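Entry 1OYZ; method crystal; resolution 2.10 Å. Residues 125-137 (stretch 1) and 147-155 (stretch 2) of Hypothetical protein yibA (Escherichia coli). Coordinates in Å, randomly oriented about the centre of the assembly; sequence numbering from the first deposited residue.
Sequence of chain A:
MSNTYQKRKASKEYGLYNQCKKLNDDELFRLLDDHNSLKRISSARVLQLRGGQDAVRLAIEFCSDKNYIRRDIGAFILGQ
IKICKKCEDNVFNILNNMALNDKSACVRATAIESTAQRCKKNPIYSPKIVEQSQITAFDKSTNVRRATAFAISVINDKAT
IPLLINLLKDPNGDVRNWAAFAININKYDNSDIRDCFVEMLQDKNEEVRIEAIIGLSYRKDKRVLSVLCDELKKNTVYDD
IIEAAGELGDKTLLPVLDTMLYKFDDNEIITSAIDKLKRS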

# COMPACT_ATOMS: atom_id res chain seq x y z
N TYR A 125 4.67 -14.41 12.32
CA TYR A 125 5.11 -14.62 10.95
C TYR A 125 6.00 -13.53 10.34
O TYR A 125 6.48 -13.68 9.22
CB TYR A 125 3.87 -14.84 10.05
CG TYR A 125 3.01 -16.03 10.46
CD1 TYR A 125 3.55 -17.32 10.54
CD2 TYR A 125 1.65 -15.87 10.80
CE1 TYR A 125 2.78 -18.41 10.95
CE2 TYR A 125 0.87 -16.96 11.22
CZ TYR A 125 1.44 -18.23 11.29
OH TYR A 125 0.71 -19.32 11.69
N SER A 126 6.23 -12.46 11.09
CA SER A 126 7.02 -11.32 10.62
C SER A 126 8.39 -11.69 10.07
O SER A 126 8.71 -11.34 8.93
CB SER A 126 7.15 -10.29 11.73
OG SER A 126 5.85 -9.92 12.16
N PRO A 127 9.20 -12.38 10.86
CA PRO A 127 10.53 -12.78 10.40
C PRO A 127 10.43 -13.41 9.00
O PRO A 127 11.17 -13.05 8.09
CB PRO A 127 10.98 -13.80 11.46
CG PRO A 127 10.33 -13.27 12.72
CD PRO A 127 8.94 -12.87 12.23
N LYS A 128 9.50 -14.34 8.82
CA LYS A 128 9.32 -14.98 7.53
C LYS A 128 8.87 -14.02 6.44
O LYS A 128 9.28 -14.16 5.29
CB LYS A 128 8.34 -16.14 7.64
CG LYS A 128 9.00 -17.38 8.19
CD LYS A 128 7.98 -18.30 8.82
CE LYS A 128 8.61 -19.60 9.25
NZ LYS A 128 8.93 -20.42 8.05
N ILE A 129 8.03 -13.05 6.79
CA ILE A 129 7.58 -12.05 5.83
C ILE A 129 8.79 -11.26 5.31
O ILE A 129 8.87 -10.89 4.14
CB ILE A 129 6.61 -11.05 6.46
CG1 ILE A 129 5.24 -11.69 6.65
CG2 ILE A 129 6.46 -9.83 5.55
CD1 ILE A 129 4.42 -11.83 5.37
N VAL A 130 9.75 -11.01 6.20
CA VAL A 130 10.93 -10.27 5.81
C VAL A 130 11.79 -11.06 4.81
O VAL A 130 12.22 -10.52 3.79
CB VAL A 130 11.78 -9.93 7.03
CG1 VAL A 130 13.10 -9.37 6.59
CG2 VAL A 130 11.06 -8.91 7.89
N GLU A 131 12.04 -12.33 5.12
CA GLU A 131 12.84 -13.20 4.28
C GLU A 131 12.14 -13.30 2.95
O GLU A 131 12.78 -13.34 1.88
CB GLU A 131 12.95 -14.61 4.87
CG GLU A 131 14.31 -14.93 5.48
CD GLU A 131 14.48 -16.41 5.87
OE1 GLU A 131 14.02 -17.30 5.12
OE2 GLU A 131 15.10 -16.68 6.93
N GLN A 132 10.81 -13.37 3.02
CA GLN A 132 10.00 -13.49 1.82
C GLN A 132 10.17 -12.27 0.93
O GLN A 132 10.32 -12.40 -0.28
CB GLN A 132 8.52 -13.63 2.19
CG GLN A 132 7.59 -13.84 1.01
CD GLN A 132 6.14 -13.78 1.45
OE1 GLN A 132 5.52 -12.70 1.50
NE2 GLN A 132 5.60 -14.94 1.83
N SER A 133 10.14 -11.08 1.54
CA SER A 133 10.26 -9.84 0.77
C SER A 133 11.68 -9.68 0.24
O SER A 133 11.90 -9.07 -0.82
CB SER A 133 9.87 -8.65 1.63
OG SER A 133 8.58 -8.86 2.21
N GLN A 134 12.66 -10.26 0.94
CA GLN A 134 14.03 -10.17 0.48
C GLN A 134 14.18 -10.76 -0.92
O GLN A 134 15.11 -10.43 -1.65
CB GLN A 134 14.96 -10.87 1.44
CG GLN A 134 15.15 -10.05 2.68
CD GLN A 134 15.82 -10.82 3.79
OE1 GLN A 134 16.18 -10.25 4.82
NE2 GLN A 134 16.00 -12.13 3.59
N ILE A 135 13.28 -11.64 -1.31
CA ILE A 135 13.41 -12.16 -2.64
C ILE A 135 12.28 -11.65 -3.53
O ILE A 135 12.49 -11.35 -4.72
CB ILE A 135 13.51 -13.74 -2.63
CG1 ILE A 135 12.33 -14.36 -3.31
CG2 ILE A 135 13.68 -14.27 -1.23
CD1 ILE A 135 12.60 -14.58 -4.74
N THR A 136 11.08 -11.48 -2.97
CA THR A 136 9.99 -11.04 -3.80
C THR A 136 10.08 -9.58 -4.23
O THR A 136 9.51 -9.20 -5.24
CB THR A 136 8.63 -11.26 -3.13
OG1 THR A 136 7.61 -10.96 -4.08
CG2 THR A 136 8.45 -10.37 -1.95
N ALA A 137 10.79 -8.77 -3.45
CA ALA A 137 10.94 -7.38 -3.83
C ALA A 137 11.71 -7.33 -5.17
O ALA A 137 11.70 -6.31 -5.85
CB ALA A 137 11.67 -6.60 -2.74
N ALA A 147 2.84 -5.75 -4.45
CA ALA A 147 2.31 -6.47 -3.31
C ALA A 147 3.39 -6.59 -2.24
O ALA A 147 3.09 -6.60 -1.05
CB ALA A 147 1.79 -7.84 -3.75
N THR A 148 4.65 -6.63 -2.66
CA THR A 148 5.75 -6.74 -1.70
C THR A 148 5.82 -5.43 -0.93
O THR A 148 6.08 -5.41 0.29
CB THR A 148 7.13 -7.00 -2.40
OG1 THR A 148 7.04 -8.19 -3.20
CG2 THR A 148 8.24 -7.18 -1.37
N ALA A 149 5.59 -4.32 -1.63
CA ALA A 149 5.64 -3.03 -0.92
C ALA A 149 4.61 -3.03 0.21
O ALA A 149 4.91 -2.65 1.35
CB ALA A 149 5.37 -1.87 -1.91
N PHE A 150 3.40 -3.46 -0.11
CA PHE A 150 2.34 -3.53 0.89
C PHE A 150 2.76 -4.38 2.07
O PHE A 150 2.61 -4.00 3.24
CB PHE A 150 1.09 -4.15 0.27
CG PHE A 150 0.02 -4.44 1.27
CD1 PHE A 150 -0.50 -3.42 2.07
CD2 PHE A 150 -0.46 -5.73 1.43
CE1 PHE A 150 -1.47 -3.69 3.01
CE2 PHE A 150 -1.42 -6.01 2.37
CZ PHE A 150 -1.93 -4.98 3.17
N ALA A 151 3.28 -5.56 1.76
CA ALA A 151 3.73 -6.49 2.78
C ALA A 151 4.69 -5.84 3.76
O ALA A 151 4.47 -5.87 4.97
CB ALA A 151 4.40 -7.68 2.13
N ILE A 152 5.76 -5.28 3.22
CA ILE A 152 6.78 -4.66 4.06
C ILE A 152 6.17 -3.63 5.01
O ILE A 152 6.47 -3.62 6.19
CB ILE A 152 7.89 -4.01 3.17
CG1 ILE A 152 8.68 -5.12 2.43
CG2 ILE A 152 8.84 -3.20 4.03
CD1 ILE A 152 9.70 -4.62 1.39
N SER A 153 5.29 -2.79 4.48
CA SER A 153 4.66 -1.77 5.30
C SER A 153 3.96 -2.38 6.51
O SER A 153 3.81 -1.74 7.54
CB SER A 153 3.67 -0.96 4.46
OG SER A 153 2.55 -1.73 4.13
N VAL A 154 3.56 -3.64 6.39
CA VAL A 154 2.87 -4.29 7.50
C VAL A 154 3.84 -4.66 8.64
O VAL A 154 3.43 -5.15 9.69
CB VAL A 154 2.10 -5.54 7.00
CG1 VAL A 154 1.47 -6.29 8.17
CG2 VAL A 154 1.03 -5.11 6.00
N ILE A 155 5.12 -4.37 8.44
CA ILE A 155 6.11 -4.68 9.46
C ILE A 155 7.27 -3.67 9.41
O ILE A 155 7.49 -2.91 10.35
CB ILE A 155 6.67 -6.09 9.23
CG1 ILE A 155 7.56 -6.51 10.40
CG2 ILE A 155 7.43 -6.13 7.91
CD1 ILE A 155 6.79 -6.80 11.70

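Packing of helix 126-136 against helix 147-153 in the hypothetical protein yibA. The two helices run nearly antiparallel, with 152° between their N-to-C directions and a closest approach of 9.9 Å between axes. The start of the first stretch therefore meets the end of the second: Ser126 lies nearest Ile155, Ile129 nearest Ala151 and Ala137 nearest Thr148, with CA-CA distances of 6.8, 7.4 and 5.6 Å. The contact is modest, burying 380 Å² summed over both sides, and two residues of the second stretch, Thr148 and Ile155, carry much of its share.

Thr148 has the largest covered area, 75 Å². Its CA-to-CB bond points toward the first helix, and its chi1 of -57° (m) sets the methyl among Ser133 and Ala137: Thr148 CG2 lies 3.7 Å from Ser133 CB and 3.7 Å from Ala137 CB. The methyl thus touches both Ser133 and Ala137, four residues apart and joined by the backbone bond from Ala137 N to Ser133 O at 2.9 Å. The hydroxyl faces Thr136, with Thr148 OG1 3.0 Å from Thr136 OG1; Thr148 OG1 is also hydrogen-bonded elsewhere in the structure.

Ile155, the last residue of the second stretch, has 68 Å² covered by the first stretch, at the other end of the contact. Its CA-to-CB bond points toward the first helix and, with chi1 at -172° (t) and chi2 at 71° (p), the side chain places Ile155 CD1 3.3 Å from Ser126 OG, a close approach of a methyl to a hydroxyl oxygen that is itself hydrogen-bonded to a residue next to the stretches. A looser apolar contact joins Ile155 CG2 to Ile129 CG2 at 4.5 Å. Ile155 remains exposed overall, whereas Ser126 and Ile129 are buried.

Ser133, covered over 38 Å², links the Thr148 end to the middle. Its hydroxyl turns back on its own helix: Ser133 OG donates a hydrogen bond to Ile129 O at 2.8 Å, the same carbonyl that accepts the backbone bond from Ser133 N at 2.9 Å. The same oxygen lies against carbon on the facing helix, with Ser133 OG 3.7 Å from Ile152 CG1 and 4.3 Å from Ala151 CB. The CA-to-CB bond of Ile152 points sideways, but the end of its side chain comes nearer. The CA-to-CB bond of Ala151 points toward the first helix, and its carbonyl oxygen lies at the edge of contact, with Ala151 O 4.5 Å from Ile129 CG2.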